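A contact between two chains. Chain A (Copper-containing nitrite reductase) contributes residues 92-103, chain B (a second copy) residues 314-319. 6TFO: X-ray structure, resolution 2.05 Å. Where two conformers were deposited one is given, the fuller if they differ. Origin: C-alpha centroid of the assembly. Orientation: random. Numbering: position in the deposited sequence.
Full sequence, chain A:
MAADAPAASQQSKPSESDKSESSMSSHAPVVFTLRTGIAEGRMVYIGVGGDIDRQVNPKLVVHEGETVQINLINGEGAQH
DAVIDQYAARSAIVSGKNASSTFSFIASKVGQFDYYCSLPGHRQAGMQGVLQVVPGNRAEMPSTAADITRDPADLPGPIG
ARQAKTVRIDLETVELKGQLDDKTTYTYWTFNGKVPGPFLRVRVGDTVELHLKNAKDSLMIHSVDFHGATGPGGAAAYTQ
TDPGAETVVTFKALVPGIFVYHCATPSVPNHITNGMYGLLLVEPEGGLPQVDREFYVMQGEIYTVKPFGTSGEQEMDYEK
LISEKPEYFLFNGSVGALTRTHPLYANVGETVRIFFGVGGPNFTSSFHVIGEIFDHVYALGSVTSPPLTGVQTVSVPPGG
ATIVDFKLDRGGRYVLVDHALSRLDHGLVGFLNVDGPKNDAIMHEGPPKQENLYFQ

Chain A (92-103) AIVSGKNASSTF
Chain B (314-319) QEMDYE

Residues 92-103 of one copy of the copper-containing nitrite reductase pack against residues 314-319 of another, burying 433 Å² summed over both sides. Glu315(B) gives up the most area to the other stretch (88 Å²), followed by Ser100(A) and Met316(B) (65 Å² each); Ser100(A), Thr102(A), Met316(B) and Tyr318(B) are buried. The chain A segment is an extended loop interrupted by a tight turn and ending in a strand. In chain B, Glu315(B) (phi/psi -127/158), Met316(B) (-77/139) and Asp317(B) (-112/100), the N-cap, precede a helix that begins at Tyr318(B) (-56/-44). Ser100(A) and Met316(B) set the register, their CA atoms 5.4 Å apart.

Ala92(A) lies out of reach, but Ala92(A) N donates to Ser101(A) OG (2.8 Å), tying the start of the loop to the strand. Ile93(A) (-75/125) and Val94(A) (-106/128, chi1 m) remain extended. At Ser95(A) the backbone bends to -104/-60, and consecutive amides meet the carboxylate of Glu315(B): Ser95(A) N donates to Glu315(B) OE1 (3.0 Å, 160°) and Gly96(A) N to Glu315(B) OE2 (2.9 Å, 177°). Glu315(B) points its CA-to-CB bond toward chain A, and its m, t rotamer with chi3 of 87° carries both oxygens to this pair of donors. Ser95(A), chi1 m, satisfies its OG elsewhere in the structure.

Gly96(A) (-82/167) opens a type II turn closed by Ala99(A) N to Gly96(A) O at 3.2 Å. Lys97(A) (-60/133) points away. Asn98(A) takes the positive phi of the turn (81/-13), which asparagine tolerates well; its side chain has chi1 m and chi2 -36°. Two waters link Asn98(A) to Asp317(B), one through its backbone O and one through its side chain: water 1 donates to Asn98(A) O (3.0 Å) and Asp317(B) OD1 (2.8 Å), while water 2 accepts a weak bond from Asn98(A) ND2 (3.0 Å) and donates to Asp317(B) OD2 (2.5 Å). Asp317(B) (chi1 t, chi2 -32°) points its CA-to-CB bond away, but its end comes nearer chain A. Ala99(A) CB (-56/132) lies 3.2 Å from Glu315(B) OE2, and Ala99(A) CA makes a CA-H...O contact with Met316(B) O (3.6 Å).

Ser100(A) (-128/153, chi1 m) points toward chain B and joins backbone and side-chain contacts. Ser100(A) N donates to Met316(B) O (2.7 Å, 136°); Ser100(A) OG donates to Asn98(A) O (2.9 Å) and accepts from Tyr318(B) N (3.0 Å, 166°), engaging an amide in the first turn of the helix. Ser101(A) (-152/124, chi1 t) turns away. Thr102(A) (-107/147, chi1 p) again points toward chain B, placing Thr102(A) CG2 3.4 Å from Tyr318(B) CE1, oblique to the ring (chi1 t, chi2 64°), and 4.3 Å from Met316(B) CE. The flexible Met316(B) side chain (chi1 t, chi2 -98°, chi3 m) brings its end nearer chain A.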

ATOM      1  N   ALA A  92      -5.273   6.250  31.160  1.00 42.56           N
ATOM      2  CA  ALA A  92      -5.433   7.662  30.749  1.00 44.20           C
ATOM      3  C   ALA A  92      -6.209   7.679  29.422  1.00 46.31           C
ATOM      4  O   ALA A  92      -6.358   6.619  28.782  1.00 48.60           O
ATOM      5  CB  ALA A  92      -4.076   8.298  30.615  1.00 41.79           C
ATOM      6  N   ILE A  93      -6.678   8.848  29.005  1.00 51.14           N
ATOM      7  CA  ILE A  93      -7.308   9.055  27.670  1.00 50.62           C
ATOM      8  C   ILE A  93      -6.199   9.062  26.610  1.00 48.99           C
ATOM      9  O   ILE A  93      -5.293   9.899  26.700  1.00 45.29           O
ATOM     10  CB  ILE A  93      -8.127  10.360  27.661  1.00 54.22           C
ATOM     11  CG1 ILE A  93      -9.376  10.227  28.541  1.00 53.73           C
ATOM     12  CG2 ILE A  93      -8.459  10.766  26.226  1.00 59.26           C
ATOM     13  CD1 ILE A  93      -9.979  11.545  28.981  1.00 53.10           C
ATOM     14  N   VAL A  94      -6.306   8.209  25.597  1.00 43.80           N
ATOM     15  CA  VAL A  94      -5.362   8.194  24.445  1.00 45.40           C
ATOM     16  C   VAL A  94      -6.069   8.808  23.224  1.00 48.97           C
ATOM     17  O   VAL A  94      -7.180   8.338  22.893  1.00 51.29           O
ATOM     18  CB  VAL A  94      -4.854   6.764  24.187  1.00 45.31           C
ATOM     19  CG1 VAL A  94      -3.801   6.378  25.204  1.00 47.81           C
ATOM     20  CG2 VAL A  94      -5.969   5.726  24.130  1.00 43.24           C
ATOM     21  N   SER A  95      -5.461   9.802  22.564  1.00 47.53           N
ATOM     22  CA  SER A  95      -6.118  10.654  21.538  1.00 45.17           C
ATOM     23  C   SER A  95      -5.706  10.269  20.114  1.00 51.86           C
ATOM     24  O   SER A  95      -6.613   9.946  19.318  1.00 54.84           O
ATOM     25  CB  SER A  95      -5.870  12.093  21.828  1.00 43.40           C
ATOM     26  OG  SER A  95      -6.569  12.429  23.028  1.00 46.73           O
ATOM     27  N   GLY A  96      -4.417  10.348  19.783  1.00 48.28           N
ATOM     28  CA  GLY A  96      -3.938  10.061  18.415  1.00 46.54           C
ATOM     29  C   GLY A  96      -3.770   8.572  18.165  1.00 45.68           C
ATOM     30  O   GLY A  96      -3.779   7.787  19.108  1.00 45.65           O
ATOM     31  N   LYS A  97      -3.602   8.191  16.900  0.50 46.37           N
ATOM     32  CA  LYS A  97      -3.273   6.803  16.491  0.50 46.89           C
ATOM     33  C   LYS A  97      -1.939   6.426  17.146  0.50 47.86           C
ATOM     34  O   LYS A  97      -1.016   7.258  17.105  0.50 47.63           O
ATOM     35  CB  LYS A  97      -3.219   6.703  14.963  0.50 46.06           C
ATOM     36  CG  LYS A  97      -3.141   5.288  14.400  0.50 47.41           C
ATOM     37  CD  LYS A  97      -3.583   5.185  12.949  0.50 47.31           C
ATOM     38  CE  LYS A  97      -4.566   6.272  12.562  0.50 47.58           C
ATOM     39  NZ  LYS A  97      -4.731   6.372  11.094  0.50 48.48           N
ATOM     40  N   ASN A  98      -1.887   5.237  17.757  1.00 47.35           N
ATOM     41  CA  ASN A  98      -0.703   4.644  18.448  1.00 43.88           C
ATOM     42  C   ASN A  98      -0.518   5.177  19.875  1.00 40.35           C
ATOM     43  O   ASN A  98       0.340   4.618  20.573  1.00 40.68           O
ATOM     44  CB  ASN A  98       0.590   4.858  17.679  1.00 42.28           C
ATOM     45  CG  ASN A  98       0.535   4.283  16.294  1.00 45.20           C
ATOM     46  OD1 ASN A  98      -0.075   3.244  16.080  1.00 44.55           O
ATOM     47  ND2 ASN A  98       1.221   4.937  15.375  1.00 48.36           N
ATOM     48  N   ALA A  99      -1.210   6.249  20.275  1.00 41.07           N
ATOM     49  CA  ALA A  99      -1.168   6.788  21.655  1.00 39.43           C
ATOM     50  C   ALA A  99      -1.563   5.663  22.618  1.00 39.85           C
ATOM     51  O   ALA A  99      -2.553   4.959  22.338  1.00 36.69           O
ATOM     52  CB  ALA A  99      -2.067   7.982  21.820  1.00 40.86           C
ATOM     53  N   SER A 100      -0.778   5.473  23.685  1.00 39.37           N
ATOM     54  CA  SER A 100      -0.890   4.309  24.597  1.00 37.41           C
ATOM     55  C   SER A 100      -0.986   4.757  26.053  1.00 37.26           C
ATOM     56  O   SER A 100      -0.526   5.846  26.397  1.00 40.96           O
ATOM     57  CB  SER A 100       0.252   3.363  24.391  1.00 38.90           C
ATOM     58  OG  SER A 100       0.433   3.067  23.013  1.00 36.89           O
ATOM     59  N   SER A 101      -1.615   3.924  26.867  1.00 39.13           N
ATOM     60  CA  SER A 101      -1.673   4.065  28.334  1.00 38.66           C
ATOM     61  C   SER A 101      -1.821   2.663  28.913  1.00 40.68           C
ATOM     62  O   SER A 101      -2.695   1.910  28.438  1.00 38.66           O
ATOM     63  CB  SER A 101      -2.774   4.988  28.776  1.00 38.98           C
ATOM     64  OG  SER A 101      -2.973   4.904  30.179  1.00 41.23           O
ATOM     65  N   THR A 102      -0.908   2.290  29.806  1.00 43.56           N
ATOM     66  CA  THR A 102      -0.972   1.011  30.538  1.00 41.75           C
ATOM     67  C   THR A 102      -1.364   1.349  31.974  1.00 42.81           C
ATOM     68  O   THR A 102      -1.076   2.489  32.435  1.00 44.81           O
ATOM     69  CB  THR A 102       0.294   0.181  30.347  1.00 44.89           C
ATOM     70  OG1 THR A 102       1.219   0.618  31.336  1.00 66.19           O
ATOM     71  CG2 THR A 102       0.869   0.289  28.951  1.00 44.22           C
ATOM     72  N   PHE A 103      -2.115   0.432  32.585  1.00 43.65           N
ATOM     73  CA  PHE A 103      -2.582   0.492  33.993  1.00 42.47           C
ATOM     74  C   PHE A 103      -2.564  -0.939  34.541  1.00 40.98           C
ATOM     75  O   PHE A 103      -2.528  -1.910  33.771  1.00 38.51           O
ATOM     76  CB  PHE A 103      -3.937   1.210  34.108  1.00 48.02           C
ATOM     77  CG  PHE A 103      -5.143   0.498  33.529  1.00 48.54           C
ATOM     78  CD1 PHE A 103      -5.403   0.507  32.166  1.00 50.61           C
ATOM     79  CD2 PHE A 103      -6.044  -0.149  34.357  1.00 48.14           C
ATOM     80  CE1 PHE A 103      -6.506  -0.156  31.651  1.00 54.79           C
ATOM     81  CE2 PHE A 103      -7.158  -0.790  33.846  1.00 48.37           C
ATOM     82  CZ  PHE A 103      -7.383  -0.801  32.495  1.00 53.52           C
TER
ATOM     83  N   GLN B 314       2.559  15.632  23.274  1.00 57.48           N
ATOM     84  CA  GLN B 314       3.087  14.291  22.909  1.00 50.31           C
ATOM     85  C   GLN B 314       2.428  13.233  23.809  1.00 46.10           C
ATOM     86  O   GLN B 314       2.036  13.532  24.939  1.00 44.62           O
ATOM     87  CB  GLN B 314       4.610  14.297  22.959  1.00 50.06           C
ATOM     88  CG  GLN B 314       5.251  15.073  21.810  1.00 55.80           C
ATOM     89  CD  GLN B 314       5.624  14.188  20.645  1.00 56.72           C
ATOM     90  OE1 GLN B 314       4.890  13.272  20.294  1.00 61.50           O
ATOM     91  NE2 GLN B 314       6.773  14.452  20.027  1.00 60.72           N
ATOM     92  N   GLU B 315       2.259  12.035  23.268  1.00 48.49           N
ATOM     93  CA  GLU B 315       1.652  10.875  23.954  1.00 45.09           C
ATOM     94  C   GLU B 315       2.613   9.692  23.842  1.00 46.10           C
ATOM     95  O   GLU B 315       3.413   9.627  22.903  1.00 40.98           O
ATOM     96  CB  GLU B 315       0.308  10.484  23.335  1.00 49.76           C
ATOM     97  CG  GLU B 315      -0.750  11.567  23.412  1.00 50.99           C
ATOM     98  CD  GLU B 315      -2.119  11.093  22.990  1.00 46.91           C
ATOM     99  OE1 GLU B 315      -2.815  10.576  23.851  1.00 50.56           O
ATOM    100  OE2 GLU B 315      -2.463  11.205  21.794  1.00 56.54           O
ATOM    101  N   MET B 316       2.461   8.749  24.756  1.00 46.18           N
ATOM    102  CA  MET B 316       3.339   7.579  24.907  1.00 45.91           C
ATOM    103  C   MET B 316       2.997   6.564  23.812  1.00 42.89           C
ATOM    104  O   MET B 316       1.811   6.348  23.542  1.00 40.97           O
ATOM    105  CB  MET B 316       3.154   6.984  26.309  1.00 47.27           C
ATOM    106  CG  MET B 316       4.222   5.994  26.708  1.00 50.94           C
ATOM    107  SD  MET B 316       3.641   4.308  26.444  1.00 56.57           S
ATOM    108  CE  MET B 316       2.517   4.142  27.832  1.00 56.25           C
ATOM    109  N   ASP B 317       4.024   5.957  23.230  1.00 40.71           N
ATOM    110  CA  ASP B 317       3.895   4.928  22.184  1.00 40.75           C
ATOM    111  C   ASP B 317       4.355   3.588  22.762  1.00 41.59           C
ATOM    112  O   ASP B 317       5.557   3.341  22.791  1.00 37.48           O
ATOM    113  CB  ASP B 317       4.685   5.369  20.954  1.00 43.00           C
ATOM    114  CG  ASP B 317       4.490   4.433  19.780  1.00 43.18           C
ATOM    115  OD1 ASP B 317       4.301   3.226  20.032  1.00 43.09           O
ATOM    116  OD2 ASP B 317       4.514   4.927  18.630  1.00 46.93           O
ATOM    117  N   TYR B 318       3.418   2.733  23.175  1.00 44.67           N
ATOM    118  CA  TYR B 318       3.736   1.451  23.856  1.00 47.17           C
ATOM    119  C   TYR B 318       4.662   0.608  22.979  1.00 47.91           C
ATOM    120  O   TYR B 318       5.605   0.051  23.506  1.00 45.88           O
ATOM    121  CB  TYR B 318       2.503   0.638  24.263  1.00 48.08           C
ATOM    122  CG  TYR B 318       2.825  -0.446  25.262  1.00 52.40           C
ATOM    123  CD1 TYR B 318       3.297  -0.114  26.525  1.00 63.28           C
ATOM    124  CD2 TYR B 318       2.729  -1.799  24.946  1.00 56.19           C
ATOM    125  CE1 TYR B 318       3.641  -1.086  27.458  1.00 63.17           C
ATOM    126  CE2 TYR B 318       3.060  -2.783  25.870  1.00 52.82           C
ATOM    127  CZ  TYR B 318       3.524  -2.427  27.130  1.00 60.40           C
ATOM    128  OH  TYR B 318       3.882  -3.364  28.069  1.00 73.35           O
ATOM    129  N   GLU B 319       4.400   0.503  21.673  0.50 47.93           N
ATOM    130  CA  GLU B 319       5.211  -0.394  20.796  0.50 49.35           C
ATOM    131  C   GLU B 319       6.657   0.116  20.774  0.50 47.20           C
ATOM    132  O   GLU B 319       7.544  -0.712  20.699  0.50 45.42           O
ATOM    133  CB  GLU B 319       4.634  -0.542  19.381  0.50 47.01           C
ATOM    134  CG  GLU B 319       5.518  -1.361  18.438  0.50 44.80           C
ATOM    135  CD  GLU B 319       5.720  -2.833  18.777  0.50 44.58           C
ATOM    136  OE1 GLU B 319       6.817  -3.174  19.228  0.50 41.33           O
ATOM    137  OE2 GLU B 319       4.793  -3.645  18.570  0.50 43.41           O
TER
HETATM  138  O   HOH W   1       1.742   2.043  20.232  1.00 40.85           O
HETATM  139  O   HOH W   2       3.805   6.051  16.456  1.00 51.18           O